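Local coordinates for oligopeptide ABC transporter OppAIV (Borrelia burgdorferi B31, PDB 4GL8), which probably binds oligopeptides outside the cytoplasmic membrane and delivers them to an ABC transporter for uptake, at residues Gly284-Ser289 against Pro335-Tyr340. Residues are numbered along the deposited sequence; the frame is centred on the assembly and turned at random.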
loop_
_atom_site.group_PDB
_atom_site.type_symbol
_atom_site.label_atom_id
_atom_site.label_comp_id
_atom_site.label_asym_id
_atom_site.label_seq_id
_atom_site.Cartn_x
_atom_site.Cartn_y
_atom_site.Cartn_z
ATOM N N GLY A 284 4.635 15.012 -1.642
ATOM C CA GLY A 284 5.432 13.926 -1.111
ATOM C C GLY A 284 4.536 12.987 -0.284
ATOM O O GLY A 284 3.816 13.443 0.601
ATOM N N ILE A 285 4.564 11.690 -0.574
ATOM C CA ILE A 285 3.749 10.731 0.204
ATOM C C ILE A 285 4.612 9.673 0.893
ATOM O O ILE A 285 5.796 9.563 0.597
ATOM C CB ILE A 285 2.654 10.058 -0.660
ATOM C CG1 ILE A 285 3.246 9.412 -1.910
ATOM C CG2 ILE A 285 1.584 11.080 -1.061
ATOM C CD1 ILE A 285 2.279 8.450 -2.593
ATOM N N ASN A 286 4.016 8.903 1.813
ATOM C CA ASN A 286 4.722 7.840 2.508
ATOM C C ASN A 286 4.770 6.587 1.662
ATOM O O ASN A 286 4.220 5.532 2.014
ATOM C CB ASN A 286 4.057 7.549 3.837
ATOM C CG ASN A 286 4.422 8.568 4.901
ATOM O OD1 ASN A 286 5.419 9.281 4.786
ATOM N ND2 ASN A 286 3.609 8.640 5.943
ATOM N N SER A 287 5.484 6.679 0.566
ATOM C CA SER A 287 5.470 5.623 -0.411
ATOM C C SER A 287 6.828 5.619 -1.101
ATOM O O SER A 287 7.425 6.673 -1.256
ATOM C CB SER A 287 4.320 5.902 -1.373
ATOM O OG SER A 287 3.938 4.737 -2.022
ATOM N N THR A 288 7.340 4.440 -1.447
ATOM C CA THR A 288 8.654 4.296 -2.026
ATOM C C THR A 288 8.600 3.614 -3.380
ATOM O O THR A 288 7.693 2.839 -3.678
ATOM C CB THR A 288 9.626 3.467 -1.131
ATOM O OG1 THR A 288 9.160 2.126 -0.955
ATOM C CG2 THR A 288 9.838 4.132 0.252
ATOM N N SER A 289 9.632 3.883 -4.174
ATOM C CA SER A 289 9.902 3.154 -5.415
ATOM C C SER A 289 11.217 2.372 -5.251
ATOM O O SER A 289 12.240 2.920 -4.834
ATOM C CB SER A 289 9.979 4.121 -6.600
ATOM O OG SER A 289 10.612 3.514 -7.737
ATOM N N PRO A 335 10.481 6.048 4.245
ATOM C CA PRO A 335 10.402 7.483 4.384
ATOM C C PRO A 335 10.852 7.870 5.797
ATOM O O PRO A 335 11.037 6.985 6.644
ATOM C CB PRO A 335 8.923 7.788 4.209
ATOM C CG PRO A 335 8.296 6.545 3.687
ATOM C CD PRO A 335 9.156 5.419 4.134
ATOM N N ASP A 336 11.034 9.171 6.020
ATOM C CA ASP A 336 11.277 9.718 7.355
ATOM C C ASP A 336 9.948 9.917 8.068
ATOM O O ASP A 336 8.933 10.177 7.423
ATOM C CB ASP A 336 12.004 11.057 7.270
ATOM C CG ASP A 336 13.452 10.921 6.799
ATOM O OD1 ASP A 336 14.140 9.892 7.042
ATOM O OD2 ASP A 336 13.905 11.878 6.165
ATOM N N TYR A 337 9.952 9.753 9.386
ATOM C CA TYR A 337 8.779 10.034 10.241
ATOM C C TYR A 337 9.267 10.849 11.431
ATOM O O TYR A 337 10.465 10.966 11.642
ATOM C CB TYR A 337 8.089 8.746 10.739
ATOM C CG TYR A 337 7.664 7.809 9.647
ATOM C CD1 TYR A 337 6.336 7.755 9.226
ATOM C CD2 TYR A 337 8.601 6.965 9.010
ATOM C CE1 TYR A 337 5.955 6.883 8.217
ATOM C CE2 TYR A 337 8.227 6.088 8.006
ATOM C CZ TYR A 337 6.916 6.062 7.599
ATOM O OH TYR A 337 6.545 5.234 6.589
ATOM N N ILE A 338 8.333 11.416 12.188
ATOM C CA ILE A 338 8.651 12.274 13.339
ATOM C C ILE A 338 9.691 11.637 14.278
ATOM O O ILE A 338 10.626 12.302 14.723
ATOM C CB ILE A 338 7.347 12.645 14.127
ATOM C CG1 ILE A 338 7.628 13.563 15.338
ATOM C CG2 ILE A 338 6.589 11.399 14.590
ATOM C CD1 ILE A 338 7.221 15.007 15.118
ATOM N N ASP A 339 9.517 10.350 14.568
ATOM C CA ASP A 339 10.412 9.610 15.439
ATOM C C ASP A 339 11.449 8.760 14.689
ATOM O O ASP A 339 12.166 8.019 15.308
ATOM C CB ASP A 339 9.586 8.703 16.356
ATOM C CG ASP A 339 8.904 9.473 17.513
ATOM O OD1 ASP A 339 9.414 10.554 17.946
ATOM O OD2 ASP A 339 7.856 8.958 17.996
ATOM N N TYR A 340 11.548 8.887 13.374
ATOM C CA TYR A 340 12.489 8.097 12.585
ATOM C C TYR A 340 12.986 8.890 11.383
ATOM O O TYR A 340 12.467 8.800 10.283
ATOM C CB TYR A 340 11.846 6.776 12.140
ATOM C CG TYR A 340 12.839 5.801 11.554
ATOM C CD1 TYR A 340 13.690 5.091 12.379
ATOM C CD2 TYR A 340 12.943 5.608 10.169
ATOM C CE1 TYR A 340 14.625 4.216 11.872
ATOM C CE2 TYR A 340 13.889 4.731 9.645
ATOM C CZ TYR A 340 14.715 4.032 10.515
ATOM O OH TYR A 340 15.648 3.159 10.056
#
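An inverse gamma turn centred on N286 turns the chain through a corner between strand 280-285 and strand 287-293, and at this corner N286 meets P335 and Y337 of the loop that precedes helix 351-361. The turn is marked by a weak backbone bond, S287 N to I285 O at 2.9 Å, and by the backbone angles of N286 (phi -82°, psi 66°). P335 faces the corner with its ring: CG lies 4.0 Å from N286 CA, and CB packs 3.9 Å from N286 OD1. The first torsion of N286 turns CG away from its carbonyl carbon, which carries the amide to the loop, where OD1 borders P335 and ND2 approaches Y337 CE1 at 3.7 Å. Amide and phenol planes are inclined by 45°, an oblique approach in which the link is van der Waals contact. Past the corner, T288 adds its methyl, CG2 to P335 CD at 4.1 Å, the two side chains crossing at about a right angle. In this solute-binding protein of family 5 the corner lies beside the peptide site, since S287, whose CB points away from the loop, packs on a modified side chain of the bound peptide while its OG bonds to W427 O. F437 of helix 435-438 touches side chains from both segments, T288 on one and P335 and Y337 on the other. Within the loop, Y337 to Y340 form a type I beta turn, with Y340 N bonded to Y337 O at 2.9 Å; Y337 N also bonds to Y340 O.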